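Local coordinates for protein putative drug/sodium antiporter (Escherichia coli, PDB 4Z3N) that probably works as a membrane antiporter of the MATE family, exporting the genotoxin colibactin in exchange for cations, at residues A[31-43]-A[301-313]. Residues are numbered along the deposited sequence; the frame is centred on the assembly and turned at random.
Sequences LLLRMALPMFVGM and FIITPMLAIATAL
Ala36 of helix 28-56 meets Ala308, Ile309 and Ala312 of helix 286-322 where two predicted membrane-spanning helices of this MATE transporter cross, an example of how small residues let helices come close. The local axes approach to 7.9 Å, and their N-to-C directions differ by 126°. Three alanine methyls fill the crossing: Ala36 CB lies 3.9 Å from Ala312 CB, while Ala308 CB rests against the carbonyl oxygen of Ala36. Toward the start of 31-43, Leu32 CD2 reaches the backbone of Leu313, and Met35 CB packs on the Ala312 methyl.

Beyond the alanines, larger side chains pack as knobs into holes. Phe40 enters the hole formed by Phe301, Thr304, Pro305 and Ala308; its CG is anti to the backbone N (chi1 -175°), which swings the ring out along helix 286-322. Thr304 OG1 lies at the ring edge, 3.7 Å from Phe40 CE1. Met43, extended beyond CG, sits among Thr304, Leu307, Ala308 and Thr311, with its CE methyl 3.6 Å from Ala308 CA.

The Thr311 hydroxyl finds its acceptor within its own helix, whereas the Thr311 carbonyl oxygen accepts a hydrogen bond from Gln176. Met39, also touching Ile184 of helix 181-204, lays its CG beside that hydroxyl. Turned back onto its own helix, Thr311 OG1 donates a 2.7 Å hydrogen bond to Ala308 O, with the donor oxygen tilted 22° from the carbonyl plane.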
loop_
_atom_site.group_PDB
_atom_site.type_symbol
_atom_site.label_atom_id
_atom_site.label_comp_id
_atom_site.label_asym_id
_atom_site.label_seq_id
_atom_site.Cartn_x
_atom_site.Cartn_y
_atom_site.Cartn_z
ATOM N N LEU A 31 -17.837 -6.849 12.053
ATOM C CA LEU A 31 -17.479 -5.453 11.867
ATOM C C LEU A 31 -16.281 -5.281 10.910
ATOM O O LEU A 31 -16.364 -4.514 9.956
ATOM C CB LEU A 31 -17.194 -4.810 13.225
ATOM C CG LEU A 31 -16.700 -3.366 13.194
ATOM C CD1 LEU A 31 -17.693 -2.424 12.494
ATOM C CD2 LEU A 31 -16.323 -2.870 14.613
ATOM N N LEU A 32 -15.185 -6.003 11.140
ATOM C CA LEU A 32 -14.021 -5.890 10.266
ATOM C C LEU A 32 -14.286 -6.376 8.827
ATOM O O LEU A 32 -13.777 -5.792 7.860
ATOM C CB LEU A 32 -12.836 -6.659 10.853
ATOM C CG LEU A 32 -12.148 -6.045 12.065
ATOM C CD1 LEU A 32 -11.217 -7.061 12.698
ATOM C CD2 LEU A 32 -11.390 -4.784 11.687
ATOM N N LEU A 33 -15.057 -7.446 8.679
ATOM C CA LEU A 33 -15.287 -8.012 7.358
ATOM C C LEU A 33 -16.154 -7.122 6.521
ATOM O O LEU A 33 -15.909 -6.949 5.333
ATOM C CB LEU A 33 -15.941 -9.378 7.451
ATOM C CG LEU A 33 -14.992 -10.545 7.628
ATOM C CD1 LEU A 33 -15.817 -11.817 7.617
ATOM C CD2 LEU A 33 -13.945 -10.510 6.518
ATOM N N ARG A 34 -17.191 -6.568 7.134
ATOM C CA ARG A 34 -18.133 -5.753 6.384
ATOM C C ARG A 34 -17.468 -4.473 5.916
ATOM O O ARG A 34 -17.877 -3.868 4.928
ATOM C CB ARG A 34 -19.350 -5.429 7.221
ATOM C CG ARG A 34 -19.263 -4.101 7.869
ATOM C CD ARG A 34 -20.246 -4.039 9.014
ATOM N NE ARG A 34 -21.384 -3.192 8.696
ATOM C CZ ARG A 34 -22.392 -2.977 9.525
ATOM N NH1 ARG A 34 -22.395 -3.565 10.720
ATOM N NH2 ARG A 34 -23.390 -2.182 9.155
ATOM N N MET A 35 -16.458 -4.048 6.654
ATOM C CA MET A 35 -15.656 -2.911 6.269
ATOM C C MET A 35 -14.546 -3.274 5.298
ATOM O O MET A 35 -14.223 -2.490 4.397
ATOM C CB MET A 35 -15.073 -2.263 7.505
ATOM C CG MET A 35 -16.113 -1.609 8.371
ATOM S SD MET A 35 -15.360 -0.947 9.845
ATOM C CE MET A 35 -14.467 0.457 9.185
ATOM N N ALA A 36 -13.947 -4.451 5.481
ATOM C CA ALA A 36 -12.793 -4.842 4.660
ATOM C C ALA A 36 -13.183 -5.384 3.302
ATOM O O ALA A 36 -12.383 -5.321 2.385
ATOM C CB ALA A 36 -11.936 -5.852 5.376
ATOM N N LEU A 37 -14.383 -5.945 3.166
ATOM C CA LEU A 37 -14.758 -6.568 1.888
ATOM C C LEU A 37 -14.954 -5.551 0.762
ATOM O O LEU A 37 -14.450 -5.757 -0.341
ATOM C CB LEU A 37 -16.012 -7.426 2.032
ATOM C CG LEU A 37 -15.826 -8.856 2.563
ATOM C CD1 LEU A 37 -17.087 -9.661 2.317
ATOM C CD2 LEU A 37 -14.607 -9.560 1.958
ATOM N N PRO A 38 -15.693 -4.458 1.031
ATOM C CA PRO A 38 -15.817 -3.369 0.050
ATOM C C PRO A 38 -14.464 -2.825 -0.362
ATOM O O PRO A 38 -14.267 -2.464 -1.519
ATOM C CB PRO A 38 -16.604 -2.296 0.805
ATOM C CG PRO A 38 -17.364 -3.048 1.842
ATOM C CD PRO A 38 -16.515 -4.219 2.228
ATOM N N MET A 39 -13.552 -2.762 0.607
ATOM C CA MET A 39 -12.198 -2.247 0.400
ATOM C C MET A 39 -11.410 -3.168 -0.514
ATOM O O MET A 39 -10.635 -2.718 -1.353
ATOM C CB MET A 39 -11.458 -2.083 1.734
ATOM C CG MET A 39 -10.103 -1.413 1.589
ATOM S SD MET A 39 -10.156 0.202 0.760
ATOM C CE MET A 39 -10.885 1.231 2.030
ATOM N N PHE A 40 -11.617 -4.466 -0.339
ATOM C CA PHE A 40 -10.991 -5.437 -1.200
ATOM C C PHE A 40 -11.544 -5.358 -2.635
ATOM O O PHE A 40 -10.793 -5.527 -3.596
ATOM C CB PHE A 40 -11.159 -6.845 -0.624
ATOM C CG PHE A 40 -10.424 -7.901 -1.391
ATOM C CD1 PHE A 40 -9.041 -8.001 -1.317
ATOM C CD2 PHE A 40 -11.111 -8.793 -2.202
ATOM C CE1 PHE A 40 -8.350 -8.991 -2.040
ATOM C CE2 PHE A 40 -10.428 -9.781 -2.938
ATOM C CZ PHE A 40 -9.050 -9.879 -2.848
ATOM N N VAL A 41 -12.839 -5.098 -2.791
ATOM C CA VAL A 41 -13.405 -4.999 -4.136
ATOM C C VAL A 41 -12.773 -3.805 -4.829
ATOM O O VAL A 41 -12.394 -3.872 -6.001
ATOM C CB VAL A 41 -14.952 -4.852 -4.138
ATOM C CG1 VAL A 41 -15.444 -4.430 -5.515
ATOM C CG2 VAL A 41 -15.622 -6.157 -3.713
ATOM N N GLY A 42 -12.643 -2.716 -4.075
ATOM C CA GLY A 42 -11.995 -1.511 -4.565
ATOM C C GLY A 42 -10.588 -1.799 -5.049
ATOM O O GLY A 42 -10.123 -1.219 -6.031
ATOM N N MET A 43 -9.908 -2.711 -4.362
ATOM C CA MET A 43 -8.531 -3.018 -4.702
ATOM C C MET A 43 -8.482 -3.849 -5.972
ATOM O O MET A 43 -7.576 -3.703 -6.762
ATOM C CB MET A 43 -7.832 -3.727 -3.548
ATOM C CG MET A 43 -7.470 -2.801 -2.400
ATOM S SD MET A 43 -6.825 -3.656 -0.937
ATOM C CE MET A 43 -7.298 -2.514 0.359
ATOM N N PHE A 301 -0.551 -10.166 -4.822
ATOM C CA PHE A 301 -1.982 -10.434 -4.740
ATOM C C PHE A 301 -2.365 -11.219 -3.470
ATOM O O PHE A 301 -3.400 -10.965 -2.867
ATOM C CB PHE A 301 -2.487 -11.200 -5.971
ATOM C CG PHE A 301 -3.788 -11.939 -5.716
ATOM C CD1 PHE A 301 -4.986 -11.235 -5.536
ATOM C CD2 PHE A 301 -3.811 -13.329 -5.614
ATOM C CE1 PHE A 301 -6.187 -11.900 -5.276
ATOM C CE2 PHE A 301 -5.007 -14.004 -5.356
ATOM C CZ PHE A 301 -6.198 -13.283 -5.185
ATOM N N ILE A 302 -1.535 -12.178 -3.080
ATOM C CA ILE A 302 -1.819 -13.020 -1.926
ATOM C C ILE A 302 -1.925 -12.179 -0.658
ATOM O O ILE A 302 -2.662 -12.493 0.295
ATOM C CB ILE A 302 -0.723 -14.094 -1.738
ATOM C CG1 ILE A 302 -0.826 -15.156 -2.835
ATOM C CG2 ILE A 302 -0.797 -14.728 -0.331
ATOM C CD1 ILE A 302 0.367 -16.094 -2.860
ATOM N N ILE A 303 -1.193 -11.083 -0.671
ATOM C CA ILE A 303 -1.040 -10.253 0.504
ATOM C C ILE A 303 -2.155 -9.193 0.593
ATOM O O ILE A 303 -2.362 -8.580 1.646
ATOM C CB ILE A 303 0.385 -9.635 0.480
ATOM C CG1 ILE A 303 1.427 -10.737 0.638
ATOM C CG2 ILE A 303 0.564 -8.481 1.462
ATOM C CD1 ILE A 303 2.839 -10.272 0.363
ATOM N N THR A 304 -2.888 -9.007 -0.505
ATOM C CA THR A 304 -3.839 -7.895 -0.608
ATOM C C THR A 304 -5.015 -8.007 0.377
ATOM O O THR A 304 -5.446 -6.993 0.905
ATOM C CB THR A 304 -4.392 -7.712 -2.066
ATOM O OG1 THR A 304 -4.726 -8.975 -2.647
ATOM C CG2 THR A 304 -3.368 -7.039 -2.948
ATOM N N PRO A 305 -5.533 -9.228 0.633
ATOM C CA PRO A 305 -6.616 -9.369 1.617
ATOM C C PRO A 305 -6.219 -8.869 3.017
ATOM O O PRO A 305 -7.071 -8.421 3.786
ATOM C CB PRO A 305 -6.895 -10.881 1.621
ATOM C CG PRO A 305 -5.719 -11.500 1.024
ATOM C CD PRO A 305 -5.179 -10.525 0.038
ATOM N N MET A 306 -4.930 -8.924 3.328
ATOM C CA MET A 306 -4.437 -8.393 4.593
ATOM C C MET A 306 -4.359 -6.850 4.597
ATOM O O MET A 306 -4.512 -6.208 5.648
ATOM C CB MET A 306 -3.081 -9.021 4.901
ATOM C CG MET A 306 -2.106 -8.150 5.634
ATOM S SD MET A 306 -0.432 -8.645 5.155
ATOM C CE MET A 306 -0.512 -10.423 5.352
ATOM N N LEU A 307 -4.133 -6.260 3.424
ATOM C CA LEU A 307 -4.133 -4.805 3.299
ATOM C C LEU A 307 -5.559 -4.267 3.435
ATOM O O LEU A 307 -5.777 -3.194 3.996
ATOM C CB LEU A 307 -3.518 -4.364 1.967
ATOM C CG LEU A 307 -2.035 -4.678 1.721
ATOM C CD1 LEU A 307 -1.596 -4.124 0.394
ATOM C CD2 LEU A 307 -1.174 -4.126 2.815
ATOM N N ALA A 308 -6.521 -5.032 2.927
ATOM C CA ALA A 308 -7.942 -4.716 3.071
ATOM C C ALA A 308 -8.406 -4.718 4.537
ATOM O O ALA A 308 -9.062 -3.776 4.994
ATOM C CB ALA A 308 -8.769 -5.692 2.266
ATOM N N ILE A 309 -8.089 -5.790 5.258
ATOM C CA ILE A 309 -8.372 -5.888 6.689
ATOM C C ILE A 309 -7.659 -4.774 7.514
ATOM O O ILE A 309 -8.250 -4.196 8.432
ATOM C CB ILE A 309 -7.978 -7.299 7.210
ATOM C CG1 ILE A 309 -8.734 -8.365 6.416
ATOM C CG2 ILE A 309 -8.254 -7.434 8.707
ATOM C CD1 ILE A 309 -8.345 -9.794 6.752
ATOM N N ALA A 310 -6.413 -4.467 7.153
ATOM C CA ALA A 310 -5.653 -3.386 7.767
ATOM C C ALA A 310 -6.402 -2.067 7.713
ATOM O O ALA A 310 -6.402 -1.305 8.701
ATOM C CB ALA A 310 -4.283 -3.227 7.088
ATOM N N THR A 311 -7.010 -1.777 6.561
ATOM C CA THR A 311 -7.662 -0.486 6.383
ATOM C C THR A 311 -8.865 -0.433 7.314
ATOM O O THR A 311 -9.161 0.622 7.883
ATOM C CB THR A 311 -8.140 -0.182 4.888
ATOM O OG1 THR A 311 -9.167 -1.096 4.486
ATOM C CG2 THR A 311 -6.995 -0.200 3.899
ATOM N N ALA A 312 -9.528 -1.584 7.479
ATOM C CA ALA A 312 -10.737 -1.694 8.303
ATOM C C ALA A 312 -10.392 -1.527 9.771
ATOM O O ALA A 312 -11.181 -1.000 10.553
ATOM C CB ALA A 312 -11.431 -3.034 8.076
ATOM N N LEU A 313 -9.189 -1.977 10.114
ATOM C CA LEU A 313 -8.719 -2.014 11.483
ATOM C C LEU A 313 -8.336 -0.627 11.966
ATOM O O LEU A 313 -8.476 -0.322 13.154
ATOM C CB LEU A 313 -7.526 -2.968 11.620
ATOM C CG LEU A 313 -6.945 -3.030 13.037
ATOM C CD1 LEU A 313 -7.930 -3.684 14.036
ATOM C CD2 LEU A 313 -5.627 -3.741 13.028
#